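Local structure of T9SS C-terminal target domain-containing protein (Bacteroides cellulosilyticus, 5JVK) at residues A[189-194]-A[234-239]; A[137-142]-A[201-206]; A[220-225]-A[286-291]. The protein belongs to family 39 of the glycoside hydrolases and probably hydrolyses O-glycosidic bonds. All coordinates share one frame; numbering follows the deposited sequence.

How the interactions relate
All three contacts belong to the eight-stranded beta/alpha barrel and lead from its outer layer toward the C-terminal ends of its strands. Interaction 1 (189-194, 234-239) meets interaction 3 where Leu-236 CD1 lies 3.5 Å from Leu-220 CD1 and Pro-191 CD 3.5 Å from Trp-221 CH2 (centres about 17 Å apart). Interaction 2 (137-142, 201-206) touches interaction 1 through Trp-139 CZ3, 4.1 Å from Pro-191 CG (centres about 14 Å apart), and interaction 3 through Trp-139 CE3, 4.1 Å from Trp-221 CH2 (centres about 19 Å apart). Interaction 3 lies where family 39 enzymes keep their active site; the Asn-222 side chain is about 4 Å from a glycerol, probably from the crystallisation liquor.

Interaction 1. Residues A[189-194]-A[234-239]; sequences PFPTTE and LPLLKV. With SO4 (sulfate ion), chain E.
With chi1 at -172°, Phe-190 sends its ring opposite the backbone N and over to helix 229-247, where CE2 stops 4.0 Å from Leu-236 CB. Leu-236 reaches out in the same extended way (chi1 -179°), so that its branch arrives in the corner formed by two partners: CD2 lies 3.7 Å from Pro-191 CG, while CG comes obliquely to the far end of the ring, 4.2 Å from Phe-190 CZ. Pro-191 is itself folded back on its neighbour, its CD 3.6 Å above the plane of the Phe-190 ring and toward the rim. A branched leucine suits this place because one side chain can fill the angle between a flat ring and a rigid pyrrolidine. Trp-221 meets the Phe-190 ring edge-to-face, extending the apolar cluster inward. Farther along the loop the chemistry changes. Thr-193 is the N-cap of helix 194-211, its OG1 hydrogen-bonded to Ser-196 OG. There Glu-194 N donates to O4 of a sulfate, probably from the crystallisation liquor, at 3.0 Å, a bent bond (147°), and a helix start is a favourable site for an anion. No hydrogen bond joins 189-194 to 234-239, consistent with shape and exclusion of water holding them together.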
ATOM      1  N   PRO A 189      21.213 -19.500   3.089  1.00 47.65           N
ATOM      2  CA  PRO A 189      21.347 -18.191   3.753  1.00 47.32           C
ATOM      3  C   PRO A 189      20.211 -17.949   4.765  1.00 47.12           C
ATOM      4  O   PRO A 189      19.360 -17.074   4.580  1.00 48.01           O
ATOM      5  CB  PRO A 189      21.327 -17.202   2.579  1.00 46.89           C
ATOM      6  CG  PRO A 189      20.494 -17.876   1.546  1.00 47.11           C
ATOM      7  CD  PRO A 189      20.726 -19.356   1.700  1.00 47.34           C
ATOM      8  N   PHE A 190      20.234 -18.735   5.840  1.00 46.47           N
ATOM      9  CA  PHE A 190      19.163 -18.795   6.836  1.00 45.78           C
ATOM     10  C   PHE A 190      19.688 -19.638   8.007  1.00 46.59           C
ATOM     11  O   PHE A 190      20.245 -20.714   7.772  1.00 46.86           O
ATOM     12  CB  PHE A 190      17.913 -19.444   6.225  1.00 44.67           C
ATOM     13  CG  PHE A 190      16.692 -19.381   7.102  1.00 43.66           C
ATOM     14  CD1 PHE A 190      15.825 -18.294   7.032  1.00 43.02           C
ATOM     15  CD2 PHE A 190      16.392 -20.419   7.984  1.00 43.02           C
ATOM     16  CE1 PHE A 190      14.693 -18.236   7.832  1.00 42.62           C
ATOM     17  CE2 PHE A 190      15.259 -20.365   8.786  1.00 42.68           C
ATOM     18  CZ  PHE A 190      14.409 -19.272   8.709  1.00 42.70           C
ATOM     19  N   PRO A 191      19.537 -19.159   9.260  1.00 47.37           N
ATOM     20  CA  PRO A 191      20.194 -19.836  10.387  1.00 47.66           C
ATOM     21  C   PRO A 191      19.656 -21.244  10.665  1.00 48.07           C
ATOM     22  O   PRO A 191      18.490 -21.395  11.040  1.00 47.62           O
ATOM     23  CB  PRO A 191      19.910 -18.904  11.572  1.00 47.87           C
ATOM     24  CG  PRO A 191      18.654 -18.200  11.200  1.00 47.78           C
ATOM     25  CD  PRO A 191      18.741 -18.002   9.715  1.00 47.67           C
ATOM     26  N   THR A 192      20.510 -22.252  10.462  1.00 49.00           N
ATOM     27  CA  THR A 192      20.174 -23.660  10.727  1.00 49.72           C
ATOM     28  C   THR A 192      20.969 -24.314  11.876  1.00 50.71           C
ATOM     29  O   THR A 192      20.695 -25.468  12.216  1.00 51.22           O
ATOM     30  CB  THR A 192      20.325 -24.518   9.449  1.00 49.08           C
ATOM     31  OG1 THR A 192      21.633 -24.342   8.894  1.00 48.22           O
ATOM     32  CG2 THR A 192      19.276 -24.126   8.416  1.00 48.78           C
ATOM     33  N   THR A 193      21.932 -23.602  12.475  1.00 51.29           N
ATOM     34  CA  THR A 193      22.670 -24.120  13.641  1.00 52.49           C
ATOM     35  C   THR A 193      22.002 -23.677  14.939  1.00 52.95           C
ATOM     36  O   THR A 193      21.322 -22.650  14.972  1.00 53.77           O
ATOM     37  CB  THR A 193      24.151 -23.667  13.665  1.00 52.74           C
ATOM     38  OG1 THR A 193      24.247 -22.283  14.023  1.00 52.83           O
ATOM     39  CG2 THR A 193      24.821 -23.899  12.314  1.00 53.02           C
ATOM     40  N   GLU A 194      22.215 -24.447  16.004  1.00 53.56           N
ATOM     41  CA  GLU A 194      21.685 -24.115  17.334  1.00 54.41           C
ATOM     42  C   GLU A 194      22.202 -22.755  17.820  1.00 52.88           C
ATOM     43  O   GLU A 194      21.455 -21.997  18.438  1.00 52.55           O
ATOM     44  CB  GLU A 194      22.042 -25.206  18.356  1.00 56.17           C
ATOM     45  CG  GLU A 194      21.229 -25.154  19.648  1.00 58.12           C
ATOM     46  CD  GLU A 194      21.850 -25.950  20.787  1.00 59.52           C
ATOM     47  OE1 GLU A 194      22.554 -26.949  20.524  1.00 60.58           O
ATOM     48  OE2 GLU A 194      21.627 -25.574  21.958  1.00 60.06           O
ATOM     49  N   LEU A 234      10.696 -23.700  11.020  1.00 39.37           N
ATOM     50  CA  LEU A 234      10.048 -23.981  12.310  1.00 40.07           C
ATOM     51  C   LEU A 234      11.032 -24.142  13.490  1.00 41.74           C
ATOM     52  O   LEU A 234      10.736 -23.670  14.588  1.00 41.95           O
ATOM     53  CB  LEU A 234       9.095 -25.186  12.198  1.00 39.59           C
ATOM     54  CG  LEU A 234       8.265 -25.593  13.425  1.00 39.22           C
ATOM     55  CD1 LEU A 234       7.504 -24.417  14.026  1.00 39.24           C
ATOM     56  CD2 LEU A 234       7.298 -26.703  13.046  1.00 39.07           C
ATOM     57  N   PRO A 235      12.193 -24.802  13.275  1.00 43.66           N
ATOM     58  CA  PRO A 235      13.235 -24.798  14.308  1.00 44.35           C
ATOM     59  C   PRO A 235      13.689 -23.407  14.749  1.00 44.16           C
ATOM     60  O   PRO A 235      13.786 -23.154  15.950  1.00 45.60           O
ATOM     61  CB  PRO A 235      14.387 -25.547  13.636  1.00 44.90           C
ATOM     62  CG  PRO A 235      13.700 -26.535  12.768  1.00 44.49           C
ATOM     63  CD  PRO A 235      12.436 -25.871  12.287  1.00 44.23           C
ATOM     64  N   LEU A 236      13.962 -22.526  13.788  1.00 43.77           N
ATOM     65  CA  LEU A 236      14.322 -21.136  14.083  1.00 44.17           C
ATOM     66  C   LEU A 236      13.191 -20.438  14.839  1.00 44.33           C
ATOM     67  O   LEU A 236      13.432 -19.745  15.826  1.00 45.47           O
ATOM     68  CB  LEU A 236      14.662 -20.383  12.787  1.00 44.31           C
ATOM     69  CG  LEU A 236      15.097 -18.904  12.805  1.00 44.92           C
ATOM     70  CD1 LEU A 236      13.928 -17.956  12.991  1.00 45.63           C
ATOM     71  CD2 LEU A 236      16.155 -18.618  13.858  1.00 45.16           C
ATOM     72  N   LEU A 237      11.963 -20.642  14.372  1.00 43.71           N
ATOM     73  CA  LEU A 237      10.770 -20.035  14.965  1.00 42.98           C
ATOM     74  C   LEU A 237      10.512 -20.491  16.410  1.00 43.34           C
ATOM     75  O   LEU A 237      10.080 -19.690  17.243  1.00 43.80           O
ATOM     76  CB  LEU A 237       9.552 -20.346  14.086  1.00 42.51           C
ATOM     77  CG  LEU A 237       8.201 -19.691  14.375  1.00 42.25           C
ATOM     78  CD1 LEU A 237       8.303 -18.171  14.308  1.00 41.81           C
ATOM     79  CD2 LEU A 237       7.149 -20.228  13.404  1.00 42.10           C
ATOM     80  N   LYS A 238      10.782 -21.768  16.696  1.00 43.20           N
ATOM     81  CA  LYS A 238      10.619 -22.328  18.055  1.00 42.02           C
ATOM     82  C   LYS A 238      11.556 -21.713  19.102  1.00 41.41           C
ATOM     83  O   LYS A 238      11.237 -21.727  20.290  1.00 41.56           O
ATOM     84  CB  LYS A 238      10.783 -23.857  18.046  1.00 41.48           C
ATOM     85  CG  LYS A 238       9.547 -24.599  17.566  1.00 41.26           C
ATOM     86  CD  LYS A 238       9.784 -26.095  17.440  1.00 40.75           C
ATOM     87  CE  LYS A 238       8.470 -26.838  17.242  1.00 40.36           C
ATOM     88  NZ  LYS A 238       8.660 -28.257  16.840  1.00 40.25           N
ATOM     89  N   VAL A 239      12.702 -21.195  18.658  1.00 40.88           N
ATOM     90  CA  VAL A 239      13.633 -20.463  19.524  1.00 40.75           C
ATOM     91  C   VAL A 239      13.248 -18.978  19.591  1.00 40.66           C
ATOM     92  O   VAL A 239      13.196 -18.406  20.679  1.00 41.10           O
ATOM     93  CB  VAL A 239      15.102 -20.612  19.044  1.00 40.70           C
ATOM     94  CG1 VAL A 239      16.062 -19.847  19.953  1.00 40.69           C
ATOM     95  CG2 VAL A 239      15.493 -22.085  18.973  1.00 40.43           C
TER
HETATM   96  S   SO4 E 652      24.337 -27.513  15.461  1.00 90.87           S
HETATM   97  O1  SO4 E 652      22.919 -27.908  15.625  1.00 90.34           O
HETATM   98  O2  SO4 E 652      25.206 -28.590  15.985  1.00 91.69           O
HETATM   99  O3  SO4 E 652      24.632 -27.298  14.026  1.00 90.29           O
HETATM  100  O4  SO4 E 652      24.603 -26.261  16.208  1.00 90.86           O

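Interaction 2. Residues A[137-142]-A[201-206]; sequences LAWEHV and ANALAY
Ala-203 points its methyl group obliquely at the indole of Trp-139, meeting the pyrrole part of the ring system: CB is 3.4 Å from Trp-139 NE1 and 3.5 Å from CD1. The small alanine suits so close a meeting of helix and indole. The NE1 hydrogen is not spent on this neighbour, for it bonds to Glu-143 OE1, which helps to set the turn of the indole. Trp-139 CG stands opposite the backbone N (chi1 179°), carrying the ring out of helix 139-142 toward helix 194-211. This is a junction of the beta/alpha barrel: strand 132-138, second in the barrel, runs straight into helix 139-142, and helix 194-211 follows the third strand, 168-174, whose Phe-173 also meets the Trp-139 ring, with planes about 40° apart. One turn on, Val-142 faces the same helix. Its CG1 lies 3.6 Å from Ala-203 O and 4.0 Å from Tyr-206 CD1, so this one methyl touches both the carbonyl and the aromatic ring on one flank, and the valine crosses the tyrosine at a slant. A beta-branched valine suits the place, its methyls held close to the backbone. The Tyr-206 ring meets that of Tyr-149, planes about 20° apart.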
ATOM      1  N   LEU A 137      14.768  -4.479   8.453  1.00 35.83           N
ATOM      2  CA  LEU A 137      15.802  -4.343   9.459  1.00 37.36           C
ATOM      3  C   LEU A 137      16.737  -5.537   9.310  1.00 37.72           C
ATOM      4  O   LEU A 137      16.311  -6.682   9.456  1.00 36.90           O
ATOM      5  CB  LEU A 137      15.184  -4.282  10.859  1.00 38.34           C
ATOM      6  CG  LEU A 137      16.097  -3.961  12.052  1.00 38.96           C
ATOM      7  CD1 LEU A 137      16.956  -5.156  12.448  1.00 40.42           C
ATOM      8  CD2 LEU A 137      16.968  -2.742  11.773  1.00 38.88           C
ATOM      9  N   ALA A 138      18.004  -5.260   9.014  1.00 39.27           N
ATOM     10  CA  ALA A 138      18.996  -6.306   8.807  1.00 40.69           C
ATOM     11  C   ALA A 138      19.559  -6.777  10.146  1.00 41.91           C
ATOM     12  O   ALA A 138      19.990  -5.960  10.963  1.00 42.14           O
ATOM     13  CB  ALA A 138      20.114  -5.797   7.911  1.00 41.15           C
ATOM     14  N   TRP A 139      19.533  -8.092  10.364  1.00 43.22           N
ATOM     15  CA  TRP A 139      20.201  -8.744  11.502  1.00 44.76           C
ATOM     16  C   TRP A 139      21.681  -8.340  11.558  1.00 45.56           C
ATOM     17  O   TRP A 139      22.198  -8.001  12.623  1.00 45.85           O
ATOM     18  CB  TRP A 139      20.039 -10.267  11.367  1.00 45.08           C
ATOM     19  CG  TRP A 139      20.671 -11.136  12.430  1.00 45.42           C
ATOM     20  CD1 TRP A 139      21.128 -10.757  13.660  1.00 45.63           C
ATOM     21  CD2 TRP A 139      20.864 -12.554  12.353  1.00 45.81           C
ATOM     22  NE1 TRP A 139      21.618 -11.845  14.340  1.00 46.05           N
ATOM     23  CE2 TRP A 139      21.468 -12.961  13.561  1.00 45.97           C
ATOM     24  CE3 TRP A 139      20.598 -13.519  11.371  1.00 45.93           C
ATOM     25  CZ2 TRP A 139      21.806 -14.295  13.818  1.00 46.13           C
ATOM     26  CZ3 TRP A 139      20.935 -14.844  11.625  1.00 45.89           C
ATOM     27  CH2 TRP A 139      21.535 -15.218  12.840  1.00 45.96           C
ATOM     28  N   GLU A 140      22.329  -8.364  10.395  1.00 46.79           N
ATOM     29  CA  GLU A 140      23.696  -7.851  10.200  1.00 47.94           C
ATOM     30  C   GLU A 140      23.936  -6.478  10.847  1.00 47.99           C
ATOM     31  O   GLU A 140      24.921  -6.287  11.563  1.00 48.50           O
ATOM     32  CB  GLU A 140      23.996  -7.779   8.695  1.00 48.81           C
ATOM     33  CG  GLU A 140      25.434  -7.456   8.322  1.00 49.27           C
ATOM     34  CD  GLU A 140      25.712  -7.680   6.844  1.00 49.91           C
ATOM     35  OE1 GLU A 140      25.445  -8.798   6.346  1.00 49.53           O
ATOM     36  OE2 GLU A 140      26.200  -6.741   6.178  1.00 50.27           O
ATOM     37  N   HIS A 141      23.026  -5.539  10.599  1.00 47.95           N
ATOM     38  CA  HIS A 141      23.139  -4.178  11.135  1.00 47.68           C
ATOM     39  C   HIS A 141      22.832  -4.068  12.638  1.00 47.34           C
ATOM     40  O   HIS A 141      23.391  -3.198  13.307  1.00 47.79           O
ATOM     41  CB  HIS A 141      22.255  -3.205  10.339  1.00 48.07           C
ATOM     42  CG  HIS A 141      22.654  -3.057   8.901  1.00 48.60           C
ATOM     43  ND1 HIS A 141      21.753  -2.747   7.906  1.00 48.91           N
ATOM     44  CD2 HIS A 141      23.856  -3.187   8.290  1.00 48.86           C
ATOM     45  CE1 HIS A 141      22.383  -2.680   6.746  1.00 48.72           C
ATOM     46  NE2 HIS A 141      23.660  -2.946   6.951  1.00 48.70           N
ATOM     47  N   VAL A 142      21.960  -4.932  13.164  1.00 46.79           N
ATOM     48  CA  VAL A 142      21.643  -4.929  14.608  1.00 47.15           C
ATOM     49  C   VAL A 142      22.743  -5.580  15.459  1.00 48.04           C
ATOM     50  O   VAL A 142      23.030  -5.094  16.554  1.00 48.43           O
ATOM     51  CB  VAL A 142      20.237  -5.535  14.906  1.00 46.36           C
ATOM     52  CG1 VAL A 142      20.124  -6.138  16.307  1.00 46.34           C
ATOM     53  CG2 VAL A 142      19.182  -4.456  14.748  1.00 46.17           C
ATOM     54  N   ALA A 201      17.452 -15.052  17.528  1.00 43.99           N
ATOM     55  CA  ALA A 201      16.415 -14.832  18.543  1.00 43.46           C
ATOM     56  C   ALA A 201      16.752 -13.706  19.515  1.00 43.42           C
ATOM     57  O   ALA A 201      15.903 -12.857  19.796  1.00 43.70           O
ATOM     58  CB  ALA A 201      16.150 -16.118  19.309  1.00 43.30           C
ATOM     59  N   ASN A 202      17.983 -13.701  20.020  1.00 43.11           N
ATOM     60  CA  ASN A 202      18.435 -12.660  20.948  1.00 43.15           C
ATOM     61  C   ASN A 202      18.666 -11.310  20.262  1.00 42.96           C
ATOM     62  O   ASN A 202      18.545 -10.267  20.909  1.00 42.86           O
ATOM     63  CB  ASN A 202      19.706 -13.100  21.688  1.00 43.07           C
ATOM     64  CG  ASN A 202      19.470 -14.288  22.610  1.00 43.16           C
ATOM     65  OD1 ASN A 202      18.425 -14.394  23.256  1.00 42.66           O
ATOM     66  ND2 ASN A 202      20.449 -15.183  22.689  1.00 43.98           N
ATOM     67  N   ALA A 203      18.999 -11.328  18.969  1.00 43.02           N
ATOM     68  CA  ALA A 203      19.156 -10.094  18.185  1.00 43.34           C
ATOM     69  C   ALA A 203      17.822  -9.382  17.965  1.00 43.57           C
ATOM     70  O   ALA A 203      17.735  -8.161  18.116  1.00 43.80           O
ATOM     71  CB  ALA A 203      19.816 -10.389  16.848  1.00 43.41           C
ATOM     72  N   LEU A 204      16.794 -10.148  17.598  1.00 43.39           N
ATOM     73  CA  LEU A 204      15.438  -9.613  17.447  1.00 43.33           C
ATOM     74  C   LEU A 204      14.862  -9.190  18.797  1.00 42.85           C
ATOM     75  O   LEU A 204      14.237  -8.132  18.898  1.00 43.88           O
ATOM     76  CB  LEU A 204      14.508 -10.639  16.780  1.00 43.56           C
ATOM     77  CG  LEU A 204      13.029 -10.264  16.599  1.00 43.10           C
ATOM     78  CD1 LEU A 204      12.876  -8.952  15.843  1.00 43.16           C
ATOM     79  CD2 LEU A 204      12.283 -11.380  15.887  1.00 43.25           C
ATOM     80  N   ALA A 205      15.069 -10.023  19.817  1.00 41.78           N
ATOM     81  CA  ALA A 205      14.613  -9.729  21.182  1.00 41.27           C
ATOM     82  C   ALA A 205      15.176  -8.412  21.718  1.00 41.14           C
ATOM     83  O   ALA A 205      14.481  -7.692  22.434  1.00 40.74           O
ATOM     84  CB  ALA A 205      14.966 -10.874  22.117  1.00 41.18           C
ATOM     85  N   TYR A 206      16.429  -8.106  21.369  1.00 41.53           N
ATOM     86  CA  TYR A 206      17.030  -6.800  21.670  1.00 42.13           C
ATOM     87  C   TYR A 206      16.264  -5.665  20.993  1.00 42.46           C
ATOM     88  O   TYR A 206      15.942  -4.659  21.636  1.00 43.08           O
ATOM     89  CB  TYR A 206      18.506  -6.745  21.244  1.00 42.32           C
ATOM     90  CG  TYR A 206      19.051  -5.336  21.145  1.00 42.96           C
ATOM     91  CD1 TYR A 206      19.189  -4.704  19.907  1.00 43.36           C
ATOM     92  CD2 TYR A 206      19.391  -4.619  22.293  1.00 43.28           C
ATOM     93  CE1 TYR A 206      19.674  -3.406  19.814  1.00 43.82           C
ATOM     94  CE2 TYR A 206      19.876  -3.320  22.210  1.00 43.51           C
ATOM     95  CZ  TYR A 206      20.018  -2.719  20.970  1.00 43.90           C
ATOM     96  OH  TYR A 206      20.497  -1.433  20.882  1.00 43.88           O
TER

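Interaction 3. Residues A[220-225]-A[286-291]; sequences LWNEPN and SIHPYM
His-288 binds Glu-223 through the less common carboxylate lone pair: ND1 donates to OE2 on the anti side, away from the other oxygen. The bond is short, 2.7 Å from His-288 ND1 to Glu-223 OE2, and nearly straight at 162°. OE2 lies close to the imidazole plane, as a ring N-H donor favours, although the carboxylate is turned 50° against that ring. Glu-223 reaches it with an extended chain beyond CG, from a backbone of left-handed conformation. Next to it, Asn-222 OD1 comes to the same ring's edge, 3.5 Å from His-288 CE1, and takes a hydrogen bond from Arg-134 NH2. On the imidazole's far side NE2 is bonded to Thr-339 OG1, so both ring nitrogens are engaged and the flip is fixed. With an alanine here instead of Glu-223, His-288 ND1 would probably lose its acceptor and the ring would be freer to turn. Asn-Glu-Pro at the end of the fourth strand is where clan GH-A hydrolases, family 39 among them, carry the acid/base glutamate, consistent with such a role for Glu-223; Glu-340, on the seventh strand and touched by Asn-222 and His-288, probably occupies the place of the GH-A nucleophile. The contact links the ends of the fourth and sixth strands, 217-220 and 284-287, past 252-255 between them; helix 229-247 packs against Leu-220 and Pro-224, and helix 312-325 against Ile-287 and Pro-289.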
ATOM      1  N   LEU A 220       9.255 -12.147  10.842  1.00 31.22           N
ATOM      2  CA  LEU A 220      10.505 -12.905  10.844  1.00 31.55           C
ATOM      3  C   LEU A 220      10.872 -13.324   9.417  1.00 31.12           C
ATOM      4  O   LEU A 220      10.284 -14.249   8.857  1.00 30.40           O
ATOM      5  CB  LEU A 220      10.398 -14.110  11.796  1.00 32.30           C
ATOM      6  CG  LEU A 220      11.657 -14.910  12.180  1.00 33.08           C
ATOM      7  CD1 LEU A 220      12.242 -15.679  11.001  1.00 34.16           C
ATOM      8  CD2 LEU A 220      12.721 -14.013  12.807  1.00 33.05           C
ATOM      9  N   TRP A 221      11.841 -12.610   8.843  1.00 31.77           N
ATOM     10  CA  TRP A 221      12.470 -12.920   7.550  1.00 32.42           C
ATOM     11  C   TRP A 221      11.583 -12.542   6.360  1.00 32.40           C
ATOM     12  O   TRP A 221      10.372 -12.736   6.394  1.00 31.94           O
ATOM     13  CB  TRP A 221      12.904 -14.399   7.461  1.00 33.26           C
ATOM     14  CG  TRP A 221      14.265 -14.583   6.870  1.00 34.15           C
ATOM     15  CD1 TRP A 221      14.576 -14.730   5.552  1.00 34.58           C
ATOM     16  CD2 TRP A 221      15.505 -14.622   7.583  1.00 34.95           C
ATOM     17  NE1 TRP A 221      15.936 -14.866   5.396  1.00 34.93           N
ATOM     18  CE2 TRP A 221      16.531 -14.806   6.628  1.00 35.04           C
ATOM     19  CE3 TRP A 221      15.851 -14.524   8.938  1.00 35.30           C
ATOM     20  CZ2 TRP A 221      17.882 -14.890   6.982  1.00 35.32           C
ATOM     21  CZ3 TRP A 221      17.196 -14.608   9.293  1.00 35.61           C
ATOM     22  CH2 TRP A 221      18.195 -14.788   8.315  1.00 35.84           C
ATOM     23  N   ASN A 222      12.204 -11.994   5.315  1.00 32.74           N
ATOM     24  CA  ASN A 222      11.507 -11.627   4.084  1.00 32.80           C
ATOM     25  C   ASN A 222      11.725 -12.690   3.007  1.00 33.26           C
ATOM     26  O   ASN A 222      12.849 -12.886   2.541  1.00 33.72           O
ATOM     27  CB  ASN A 222      11.996 -10.275   3.569  1.00 32.54           C
ATOM     28  CG  ASN A 222      11.259  -9.835   2.320  1.00 32.24           C
ATOM     29  OD1 ASN A 222      10.097  -9.444   2.379  1.00 31.83           O
ATOM     30  ND2 ASN A 222      11.927  -9.915   1.182  1.00 32.34           N
ATOM     31  N   GLU A 223      10.641 -13.360   2.622  1.00 33.29           N
ATOM     32  CA  GLU A 223      10.640 -14.375   1.562  1.00 33.90           C
ATOM     33  C   GLU A 223      11.725 -15.461   1.696  1.00 33.66           C
ATOM     34  O   GLU A 223      12.575 -15.606   0.811  1.00 33.52           O
ATOM     35  CB  GLU A 223      10.717 -13.694   0.190  1.00 34.10           C
ATOM     36  CG  GLU A 223       9.580 -12.716  -0.065  1.00 34.45           C
ATOM     37  CD  GLU A 223       9.500 -12.251  -1.506  1.00 34.75           C
ATOM     38  OE1 GLU A 223      10.511 -12.337  -2.237  1.00 35.65           O
ATOM     39  OE2 GLU A 223       8.412 -11.785  -1.906  1.00 34.49           O
ATOM     40  N   PRO A 224      11.698 -16.228   2.805  1.00 33.48           N
ATOM     41  CA  PRO A 224      12.595 -17.371   2.966  1.00 33.74           C
ATOM     42  C   PRO A 224      12.114 -18.592   2.167  1.00 33.94           C
ATOM     43  O   PRO A 224      11.693 -19.599   2.746  1.00 33.69           O
ATOM     44  CB  PRO A 224      12.551 -17.625   4.478  1.00 33.70           C
ATOM     45  CG  PRO A 224      11.177 -17.209   4.861  1.00 33.67           C
ATOM     46  CD  PRO A 224      10.928 -15.978   4.038  1.00 33.64           C
ATOM     47  N   ASN A 225      12.194 -18.494   0.841  1.00 34.27           N
ATOM     48  CA  ASN A 225      11.775 -19.571  -0.063  1.00 34.49           C
ATOM     49  C   ASN A 225      12.800 -20.708  -0.037  1.00 35.31           C
ATOM     50  O   ASN A 225      12.445 -21.887  -0.061  1.00 35.13           O
ATOM     51  CB  ASN A 225      11.610 -19.033  -1.486  1.00 34.13           C
ATOM     52  CG  ASN A 225      10.455 -18.055  -1.610  1.00 33.71           C
ATOM     53  OD1 ASN A 225      10.652 -16.870  -1.871  1.00 33.24           O
ATOM     54  ND2 ASN A 225       9.241 -18.553  -1.431  1.00 33.40           N
ATOM     55  N   SER A 286       2.398 -14.282   7.278  1.00 24.45           N
ATOM     56  CA  SER A 286       2.265 -13.348   6.165  1.00 23.87           C
ATOM     57  C   SER A 286       2.329 -14.030   4.800  1.00 23.42           C
ATOM     58  O   SER A 286       2.973 -15.072   4.645  1.00 23.39           O
ATOM     59  CB  SER A 286       3.337 -12.259   6.247  1.00 23.88           C
ATOM     60  OG  SER A 286       4.637 -12.810   6.166  1.00 24.03           O
ATOM     61  N   ILE A 287       1.657 -13.415   3.825  1.00 22.58           N
ATOM     62  CA  ILE A 287       1.679 -13.852   2.426  1.00 21.94           C
ATOM     63  C   ILE A 287       2.024 -12.683   1.500  1.00 21.72           C
ATOM     64  O   ILE A 287       1.755 -11.525   1.824  1.00 21.71           O
ATOM     65  CB  ILE A 287       0.336 -14.479   1.988  1.00 21.74           C
ATOM     66  CG1 ILE A 287      -0.845 -13.535   2.252  1.00 21.57           C
ATOM     67  CG2 ILE A 287       0.119 -15.805   2.704  1.00 21.77           C
ATOM     68  CD1 ILE A 287      -2.050 -13.837   1.395  1.00 21.57           C
ATOM     69  N   HIS A 288       2.610 -13.004   0.348  1.00 21.43           N
ATOM     70  CA  HIS A 288       2.926 -12.034  -0.701  1.00 21.22           C
ATOM     71  C   HIS A 288       2.178 -12.435  -1.981  1.00 21.03           C
ATOM     72  O   HIS A 288       2.805 -12.846  -2.960  1.00 21.29           O
ATOM     73  CB  HIS A 288       4.441 -12.007  -0.963  1.00 21.04           C
ATOM     74  CG  HIS A 288       5.243 -11.334   0.110  1.00 21.03           C
ATOM     75  ND1 HIS A 288       6.581 -11.051  -0.047  1.00 21.04           N
ATOM     76  CD2 HIS A 288       4.905 -10.870   1.337  1.00 21.04           C
ATOM     77  CE1 HIS A 288       7.037 -10.461   1.043  1.00 20.99           C
ATOM     78  NE2 HIS A 288       6.039 -10.335   1.896  1.00 21.06           N
ATOM     79  N   PRO A 289       0.835 -12.325  -1.985  1.00 20.90           N
ATOM     80  CA  PRO A 289       0.045 -12.895  -3.080  1.00 20.77           C
ATOM     81  C   PRO A 289       0.030 -12.014  -4.336  1.00 20.50           C
ATOM     82  O   PRO A 289      -0.996 -11.425  -4.677  1.00 20.76           O
ATOM     83  CB  PRO A 289      -1.348 -13.004  -2.453  1.00 20.86           C
ATOM     84  CG  PRO A 289      -1.423 -11.791  -1.592  1.00 20.88           C
ATOM     85  CD  PRO A 289      -0.036 -11.638  -1.011  1.00 20.94           C
ATOM     86  N   TYR A 290       1.167 -11.937  -5.021  1.00 20.27           N
ATOM     87  CA  TYR A 290       1.279 -11.140  -6.242  1.00 20.18           C
ATOM     88  C   TYR A 290       0.470 -11.785  -7.366  1.00 20.12           C
ATOM     89  O   TYR A 290       0.655 -12.963  -7.668  1.00 20.02           O
ATOM     90  CB  TYR A 290       2.743 -10.993  -6.679  1.00 20.20           C
ATOM     91  CG  TYR A 290       3.534  -9.973  -5.887  1.00 20.27           C
ATOM     92  CD1 TYR A 290       3.534  -8.632  -6.258  1.00 20.17           C
ATOM     93  CD2 TYR A 290       4.302 -10.347  -4.778  1.00 20.07           C
ATOM     94  CE1 TYR A 290       4.264  -7.688  -5.551  1.00 20.10           C
ATOM     95  CE2 TYR A 290       5.036  -9.408  -4.065  1.00 19.95           C
ATOM     96  CZ  TYR A 290       5.012  -8.079  -4.457  1.00 20.02           C
ATOM     97  OH  TYR A 290       5.727  -7.127  -3.767  1.00 19.98           O
ATOM     98  N   MET A 291      -0.422 -11.002  -7.974  1.00 19.99           N
ATOM     99  CA  MET A 291      -1.238 -11.444  -9.105  1.00 19.72           C
ATOM    100  C   MET A 291      -0.910 -10.692 -10.397  1.00 19.57           C
ATOM    101  O   MET A 291      -1.590 -10.879 -11.408  1.00 19.49           O
ATOM    102  CB  MET A 291      -2.710 -11.253  -8.766  1.00 19.92           C
ATOM    103  CG  MET A 291      -3.164 -12.046  -7.553  1.00 20.21           C
ATOM    104  SD  MET A 291      -4.600 -11.308  -6.768  1.00 20.59           S
ATOM    105  CE  MET A 291      -4.560 -12.158  -5.191  1.00 20.80           C
TER